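Local coordinates for protein L-ornithine N(5)-monooxygenase (Pseudomonas aeruginosa, PDB 3S5W) that hydroxylates the side-chain nitrogen of L-ornithine with FAD, NADPH and O2, the first step toward hydroxamate siderophores such as pyoverdin, at residues A[282-293]-A[395-403]. Residues are numbered along the deposited sequence; the frame is centred on the assembly and turned at random.
Sequences TDLIYSREHAER and EIGRDYRLQ. With PO4 (phosphate ion), chain G.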
ATOM      1  N   THR A 282     -14.645  -5.170  11.424  1.00 27.31           N
ATOM      2  CA  THR A 282     -13.840  -6.358  11.044  1.00 27.63           C
ATOM      3  C   THR A 282     -14.618  -7.624  11.433  1.00 28.52           C
ATOM      4  O   THR A 282     -14.784  -8.538  10.610  1.00 28.40           O
ATOM      5  CB  THR A 282     -12.422  -6.337  11.647  1.00 27.59           C
ATOM      6  OG1 THR A 282     -11.767  -5.116  11.283  1.00 28.34           O
ATOM      7  CG2 THR A 282     -11.553  -7.567  11.143  1.00 25.89           C
ATOM      8  N   ASP A 283     -15.109  -7.648  12.670  1.00 29.45           N
ATOM      9  CA  ASP A 283     -15.896  -8.773  13.213  1.00 31.61           C
ATOM     10  C   ASP A 283     -17.171  -8.975  12.420  1.00 31.75           C
ATOM     11  O   ASP A 283     -17.566 -10.116  12.107  1.00 32.46           O
ATOM     12  CB  ASP A 283     -16.263  -8.512  14.680  1.00 32.06           C
ATOM     13  CG  ASP A 283     -15.124  -8.800  15.634  1.00 37.40           C
ATOM     14  OD1 ASP A 283     -15.144  -8.240  16.750  1.00 40.90           O
ATOM     15  OD2 ASP A 283     -14.201  -9.587  15.290  1.00 39.27           O
ATOM     16  N   LEU A 284     -17.816  -7.859  12.067  1.00 31.82           N
ATOM     17  CA  LEU A 284     -19.077  -7.906  11.359  1.00 31.06           C
ATOM     18  C   LEU A 284     -18.927  -8.555   9.967  1.00 30.35           C
ATOM     19  O   LEU A 284     -19.640  -9.493   9.648  1.00 29.06           O
ATOM     20  CB  LEU A 284     -19.666  -6.490  11.253  1.00 31.71           C
ATOM     21  CG  LEU A 284     -21.068  -6.273  10.655  1.00 32.81           C
ATOM     22  CD1 LEU A 284     -21.076  -6.334   9.153  1.00 33.58           C
ATOM     23  CD2 LEU A 284     -22.096  -7.242  11.262  1.00 34.97           C
ATOM     24  N   ILE A 285     -18.015  -8.043   9.142  1.00 29.07           N
ATOM     25  CA  ILE A 285     -17.852  -8.602   7.806  1.00 29.85           C
ATOM     26  C   ILE A 285     -17.377 -10.065   7.843  1.00 30.50           C
ATOM     27  O   ILE A 285     -17.865 -10.900   7.070  1.00 30.22           O
ATOM     28  CB  ILE A 285     -16.988  -7.713   6.851  1.00 29.12           C
ATOM     29  CG1 ILE A 285     -17.089  -8.228   5.397  1.00 29.20           C
ATOM     30  CG2 ILE A 285     -15.546  -7.549   7.366  1.00 28.90           C
ATOM     31  CD1 ILE A 285     -16.624  -7.225   4.326  1.00 30.77           C
ATOM     32  N   TYR A 286     -16.454 -10.361   8.758  1.00 30.87           N
ATOM     33  CA  TYR A 286     -15.986 -11.739   8.931  1.00 32.06           C
ATOM     34  C   TYR A 286     -17.121 -12.734   9.282  1.00 32.59           C
ATOM     35  O   TYR A 286     -17.121 -13.863   8.805  1.00 32.22           O
ATOM     36  CB  TYR A 286     -14.883 -11.827   9.972  1.00 32.37           C
ATOM     37  CG  TYR A 286     -14.126 -13.130   9.807  1.00 34.16           C
ATOM     38  CD1 TYR A 286     -14.494 -14.278  10.540  1.00 35.48           C
ATOM     39  CD2 TYR A 286     -13.097 -13.241   8.858  1.00 35.12           C
ATOM     40  CE1 TYR A 286     -13.817 -15.496  10.350  1.00 36.67           C
ATOM     41  CE2 TYR A 286     -12.419 -14.448   8.666  1.00 36.51           C
ATOM     42  CZ  TYR A 286     -12.787 -15.570   9.413  1.00 38.24           C
ATOM     43  OH  TYR A 286     -12.103 -16.760   9.214  1.00 37.50           O
ATOM     44  N   SER A 287     -18.068 -12.297  10.108  1.00 33.70           N
ATOM     45  CA  SER A 287     -19.275 -13.075  10.452  1.00 35.43           C
ATOM     46  C   SER A 287     -20.249 -13.322   9.283  1.00 35.91           C
ATOM     47  O   SER A 287     -21.104 -14.222   9.367  1.00 35.90           O
ATOM     48  CB  SER A 287     -20.023 -12.410  11.614  1.00 35.88           C
ATOM     49  OG  SER A 287     -20.818 -11.315  11.159  1.00 37.18           O
ATOM     50  N   ARG A 288     -20.139 -12.543   8.203  1.00 35.64           N
ATOM     51  CA  ARG A 288     -21.106 -12.638   7.102  1.00 37.21           C
ATOM     52  C   ARG A 288     -20.761 -13.734   6.121  1.00 37.81           C
ATOM     53  O   ARG A 288     -19.601 -14.105   5.993  1.00 36.93           O
ATOM     54  CB  ARG A 288     -21.265 -11.314   6.343  1.00 37.31           C
ATOM     55  CG  ARG A 288     -21.825 -10.177   7.172  1.00 38.45           C
ATOM     56  CD  ARG A 288     -23.018 -10.606   8.002  1.00 39.96           C
ATOM     57  NE  ARG A 288     -23.780  -9.455   8.456  1.00 41.40           N
ATOM     58  CZ  ARG A 288     -24.379  -9.369   9.636  1.00 45.17           C
ATOM     59  NH1 ARG A 288     -24.283 -10.366  10.515  1.00 44.85           N
ATOM     60  NH2 ARG A 288     -25.050  -8.268   9.956  1.00 45.65           N
ATOM     61  N   GLU A 289     -21.782 -14.248   5.441  1.00 39.37           N
ATOM     62  CA  GLU A 289     -21.570 -15.229   4.377  1.00 41.08           C
ATOM     63  C   GLU A 289     -20.986 -14.525   3.161  1.00 41.19           C
ATOM     64  O   GLU A 289     -21.059 -13.295   3.058  1.00 40.25           O
ATOM     65  CB  GLU A 289     -22.868 -15.953   4.038  1.00 42.00           C
ATOM     66  CG  GLU A 289     -23.473 -16.580   5.272  1.00 46.19           C
ATOM     67  CD  GLU A 289     -24.299 -17.800   4.972  1.00 53.39           C
ATOM     68  OE1 GLU A 289     -23.842 -18.902   5.357  1.00 56.28           O
ATOM     69  OE2 GLU A 289     -25.391 -17.663   4.362  1.00 55.71           O
ATOM     70  N   HIS A 290     -20.408 -15.308   2.251  1.00 41.04           N
ATOM     71  CA  HIS A 290     -19.620 -14.763   1.156  1.00 41.46           C
ATOM     72  C   HIS A 290     -20.379 -13.793   0.216  1.00 39.97           C
ATOM     73  O   HIS A 290     -19.809 -12.768  -0.178  1.00 38.29           O
ATOM     74  CB  HIS A 290     -18.822 -15.876   0.437  1.00 42.84           C
ATOM     75  CG  HIS A 290     -19.292 -16.187  -0.949  1.00 48.11           C
ATOM     76  ND1 HIS A 290     -18.688 -15.653  -2.070  1.00 53.43           N
ATOM     77  CD2 HIS A 290     -20.274 -17.010  -1.404  1.00 53.42           C
ATOM     78  CE1 HIS A 290     -19.291 -16.114  -3.156  1.00 55.64           C
ATOM     79  NE2 HIS A 290     -20.258 -16.937  -2.780  1.00 56.79           N
ATOM     80  N   ALA A 291     -21.648 -14.078  -0.105  1.00 38.17           N
ATOM     81  CA  ALA A 291     -22.431 -13.178  -0.975  1.00 37.17           C
ATOM     82  C   ALA A 291     -22.639 -11.801  -0.320  1.00 36.13           C
ATOM     83  O   ALA A 291     -22.567 -10.750  -0.994  1.00 35.40           O
ATOM     84  CB  ALA A 291     -23.796 -13.817  -1.368  1.00 37.49           C
ATOM     85  N   GLU A 292     -22.869 -11.820   0.996  1.00 34.14           N
ATOM     86  CA  GLU A 292     -23.116 -10.603   1.755  1.00 33.31           C
ATOM     87  C   GLU A 292     -21.827  -9.796   1.993  1.00 32.74           C
ATOM     88  O   GLU A 292     -21.847  -8.560   1.952  1.00 31.46           O
ATOM     89  CB  GLU A 292     -23.795 -10.931   3.081  1.00 33.43           C
ATOM     90  CG  GLU A 292     -23.984  -9.736   4.035  1.00 35.12           C
ATOM     91  CD  GLU A 292     -24.936  -8.658   3.512  1.00 37.30           C
ATOM     92  OE1 GLU A 292     -25.495  -8.784   2.390  1.00 36.93           O
ATOM     93  OE2 GLU A 292     -25.106  -7.658   4.231  1.00 36.18           O
ATOM     94  N   ARG A 293     -20.718 -10.489   2.246  1.00 31.76           N
ATOM     95  CA  ARG A 293     -19.391  -9.822   2.280  1.00 32.07           C
ATOM     96  C   ARG A 293     -19.116  -9.072   0.977  1.00 32.30           C
ATOM     97  O   ARG A 293     -18.680  -7.915   1.004  1.00 31.41           O
ATOM     98  CB  ARG A 293     -18.249 -10.830   2.504  1.00 31.88           C
ATOM     99  CG  ARG A 293     -18.175 -11.514   3.865  1.00 29.62           C
ATOM    100  CD  ARG A 293     -17.014 -12.503   3.821  1.00 29.96           C
ATOM    101  NE  ARG A 293     -16.743 -13.177   5.087  1.00 29.36           N
ATOM    102  CZ  ARG A 293     -15.819 -14.134   5.228  1.00 30.02           C
ATOM    103  NH1 ARG A 293     -15.104 -14.523   4.178  1.00 29.44           N
ATOM    104  NH2 ARG A 293     -15.620 -14.702   6.406  1.00 29.43           N
ATOM    105  N   GLU A 395     -10.171 -20.550   3.913  1.00 46.67           N
ATOM    106  CA  GLU A 395      -9.746 -19.137   3.959  1.00 45.69           C
ATOM    107  C   GLU A 395      -8.960 -18.830   5.245  1.00 44.45           C
ATOM    108  O   GLU A 395      -9.030 -19.577   6.233  1.00 45.16           O
ATOM    109  CB  GLU A 395     -10.951 -18.160   3.808  1.00 45.95           C
ATOM    110  CG  GLU A 395     -11.898 -18.093   5.044  1.00 46.31           C
ATOM    111  CD  GLU A 395     -12.954 -16.975   4.992  1.00 46.68           C
ATOM    112  OE1 GLU A 395     -13.006 -16.222   4.002  1.00 45.07           O
ATOM    113  OE2 GLU A 395     -13.743 -16.856   5.961  1.00 45.68           O
ATOM    114  N   ILE A 396      -8.218 -17.725   5.219  1.00 42.28           N
ATOM    115  CA  ILE A 396      -7.579 -17.129   6.409  1.00 39.56           C
ATOM    116  C   ILE A 396      -8.513 -17.052   7.652  1.00 38.06           C
ATOM    117  O   ILE A 396      -9.730 -16.792   7.525  1.00 37.18           O
ATOM    118  CB  ILE A 396      -7.055 -15.705   6.021  1.00 40.04           C
ATOM    119  CG1 ILE A 396      -6.002 -15.198   7.004  1.00 39.11           C
ATOM    120  CG2 ILE A 396      -8.218 -14.719   5.863  1.00 39.39           C
ATOM    121  CD1 ILE A 396      -5.250 -13.967   6.477  1.00 39.75           C
ATOM    122  N   GLY A 397      -7.947 -17.263   8.840  1.00 35.63           N
ATOM    123  CA  GLY A 397      -8.717 -17.205  10.081  1.00 33.84           C
ATOM    124  C   GLY A 397      -9.034 -15.759  10.476  1.00 33.15           C
ATOM    125  O   GLY A 397      -8.456 -14.815   9.931  1.00 31.93           O
ATOM    126  N   ARG A 398      -9.939 -15.592  11.431  1.00 32.41           N
ATOM    127  CA  ARG A 398     -10.208 -14.274  12.030  1.00 32.01           C
ATOM    128  C   ARG A 398      -8.904 -13.623  12.505  1.00 31.81           C
ATOM    129  O   ARG A 398      -8.681 -12.427  12.261  1.00 29.91           O
ATOM    130  CB  ARG A 398     -11.186 -14.403  13.196  1.00 32.10           C
ATOM    131  CG  ARG A 398     -11.525 -13.079  13.928  1.00 33.34           C
ATOM    132  CD  ARG A 398     -12.043 -11.967  12.977  1.00 31.05           C
ATOM    133  NE  ARG A 398     -12.193 -10.685  13.685  1.00 32.30           N
ATOM    134  CZ  ARG A 398     -11.191  -9.828  13.942  1.00 32.64           C
ATOM    135  NH1 ARG A 398      -9.951 -10.071  13.507  1.00 30.70           N
ATOM    136  NH2 ARG A 398     -11.435  -8.683  14.584  1.00 31.07           N
ATOM    137  N   ASP A 399      -8.037 -14.424  13.145  1.00 30.58           N
ATOM    138  CA  ASP A 399      -6.738 -13.944  13.654  1.00 30.22           C
ATOM    139  C   ASP A 399      -5.611 -13.790  12.604  1.00 28.82           C
ATOM    140  O   ASP A 399      -4.442 -13.621  12.962  1.00 28.49           O
ATOM    141  CB  ASP A 399      -6.271 -14.830  14.830  1.00 30.91           C
ATOM    142  CG  ASP A 399      -5.958 -16.278  14.391  1.00 32.46           C
ATOM    143  OD1 ASP A 399      -6.283 -16.631  13.238  1.00 30.97           O
ATOM    144  OD2 ASP A 399      -5.397 -17.037  15.209  1.00 35.30           O
ATOM    145  N   TYR A 400      -5.974 -13.849  11.327  1.00 27.72           N
ATOM    146  CA  TYR A 400      -5.081 -13.623  10.182  1.00 27.06           C
ATOM    147  C   TYR A 400      -4.124 -14.808   9.911  1.00 28.24           C
ATOM    148  O   TYR A 400      -3.203 -14.687   9.133  1.00 26.24           O
ATOM    149  CB  TYR A 400      -4.307 -12.292  10.295  1.00 26.51           C
ATOM    150  CG  TYR A 400      -5.246 -11.116  10.418  1.00 26.29           C
ATOM    151  CD1 TYR A 400      -5.794 -10.523   9.266  1.00 26.53           C
ATOM    152  CD2 TYR A 400      -5.611 -10.613  11.678  1.00 25.80           C
ATOM    153  CE1 TYR A 400      -6.695  -9.428   9.356  1.00 25.09           C
ATOM    154  CE2 TYR A 400      -6.508  -9.516  11.783  1.00 27.52           C
ATOM    155  CZ  TYR A 400      -7.038  -8.939  10.598  1.00 26.50           C
ATOM    156  OH  TYR A 400      -7.912  -7.870  10.664  1.00 25.97           O
ATOM    157  N   ARG A 401      -4.417 -15.948  10.524  1.00 29.88           N
ATOM    158  CA  ARG A 401      -3.606 -17.151  10.350  1.00 32.12           C
ATOM    159  C   ARG A 401      -4.133 -17.973   9.178  1.00 33.05           C
ATOM    160  O   ARG A 401      -5.345 -18.237   9.089  1.00 32.17           O
ATOM    161  CB  ARG A 401      -3.640 -17.969  11.644  1.00 33.20           C
ATOM    162  CG  ARG A 401      -2.655 -19.103  11.616  1.00 35.32           C
ATOM    163  CD  ARG A 401      -2.482 -19.638  12.978  1.00 39.57           C
ATOM    164  NE  ARG A 401      -1.812 -20.923  12.914  1.00 41.22           N
ATOM    165  CZ  ARG A 401      -1.654 -21.711  13.965  1.00 42.93           C
ATOM    166  NH1 ARG A 401      -2.127 -21.330  15.152  1.00 41.74           N
ATOM    167  NH2 ARG A 401      -1.013 -22.873  13.828  1.00 42.74           N
ATOM    168  N   LEU A 402      -3.221 -18.324   8.263  1.00 34.54           N
ATOM    169  CA  LEU A 402      -3.501 -19.184   7.111  1.00 36.66           C
ATOM    170  C   LEU A 402      -3.827 -20.581   7.619  1.00 38.42           C
ATOM    171  O   LEU A 402      -3.077 -21.130   8.418  1.00 37.73           O
ATOM    172  CB  LEU A 402      -2.282 -19.273   6.162  1.00 36.36           C
ATOM    173  CG  LEU A 402      -1.704 -18.010   5.514  1.00 37.95           C
ATOM    174  CD1 LEU A 402      -0.923 -18.328   4.231  1.00 35.02           C
ATOM    175  CD2 LEU A 402      -2.817 -17.033   5.210  1.00 38.79           C
ATOM    176  N   GLN A 403      -4.952 -21.132   7.178  1.00 41.38           N
ATOM    177  CA  GLN A 403      -5.316 -22.485   7.588  1.00 45.22           C
ATOM    178  C   GLN A 403      -4.451 -23.494   6.834  1.00 46.40           C
ATOM    179  O   GLN A 403      -4.340 -23.447   5.605  1.00 46.84           O
ATOM    180  CB  GLN A 403      -6.831 -22.781   7.443  1.00 45.85           C
ATOM    181  CG  GLN A 403      -7.298 -24.199   7.957  1.00 50.22           C
ATOM    182  CD  GLN A 403      -6.798 -24.603   9.389  1.00 55.52           C
ATOM    183  OE1 GLN A 403      -5.638 -24.372   9.773  1.00 58.00           O
ATOM    184  NE2 GLN A 403      -7.683 -25.243  10.155  1.00 56.24           N
TER
HETATM  185  P   PO4 G 446      -1.835 -24.638  16.735  1.00 68.54           P
HETATM  186  O1  PO4 G 446      -1.630 -23.205  17.197  1.00 66.07           O
HETATM  187  O2  PO4 G 446      -0.740 -25.015  15.754  1.00 66.79           O
HETATM  188  O3  PO4 G 446      -1.792 -25.546  17.941  1.00 67.12           O
HETATM  189  O4  PO4 G 446      -3.184 -24.793  16.064  1.00 67.19           O
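Two salt bridges flank a tyrosine, Y286, where the end of helix 279-287 and the start of helix 290-299 meet the loop 395-403 that leads into strand 411-414. With CG of Y286 anti to the backbone N (chi1 -162°), its ring reaches the loop and Y286 OH donates to I396 O at 2.9 Å, in the carbonyl plane on a lone pair. Tyrosine suits this place because its long flat ring carries the hydroxyl to that carbonyl while offering both faces to arginines. Over one face lies the aliphatic part of R398, whose CB makes a CH-pi contact 4.2 Å from the ring centroid of Y286. Over the opposite face sits R293 NH2.

R293, extended from CG to NE, meets E395 end-on, a glutamate whose own extended chain reaches it. R293 NH1 binds E395 OE1 at 2.7 Å and R293 NH2 binds E395 OE2 at 2.9 Å, both on syn lone pairs, with the two flat groups only 14° from coplanar. R293 NH2 also donates almost straight to Y286 O, 3.0 Å away, which helps fix the guanidinium's rotation.

R398, at the second position of the type I turn 397-400, bends at chi2 (54°) and approaches D283 side-on, its length matching this short acid. R398 NE (2.8 Å) and R398 NH2 (3.0 Å) both bind D283 OD2, NE nearly along the C-O axis and NH2 from above the carboxylate plane. The small methyl CG2 of T282 covers the centre of one guanidinium face of R398, and R398 NH1 forms a second salt bridge, with E438 of helix 432-447.

The two guanidinium groups probably favour the ionised carboxylates of D283 and E395, joining the loop to helix 279-287, whose T282 side chain is about 8 Å from those of substrate-binding F277 and S430.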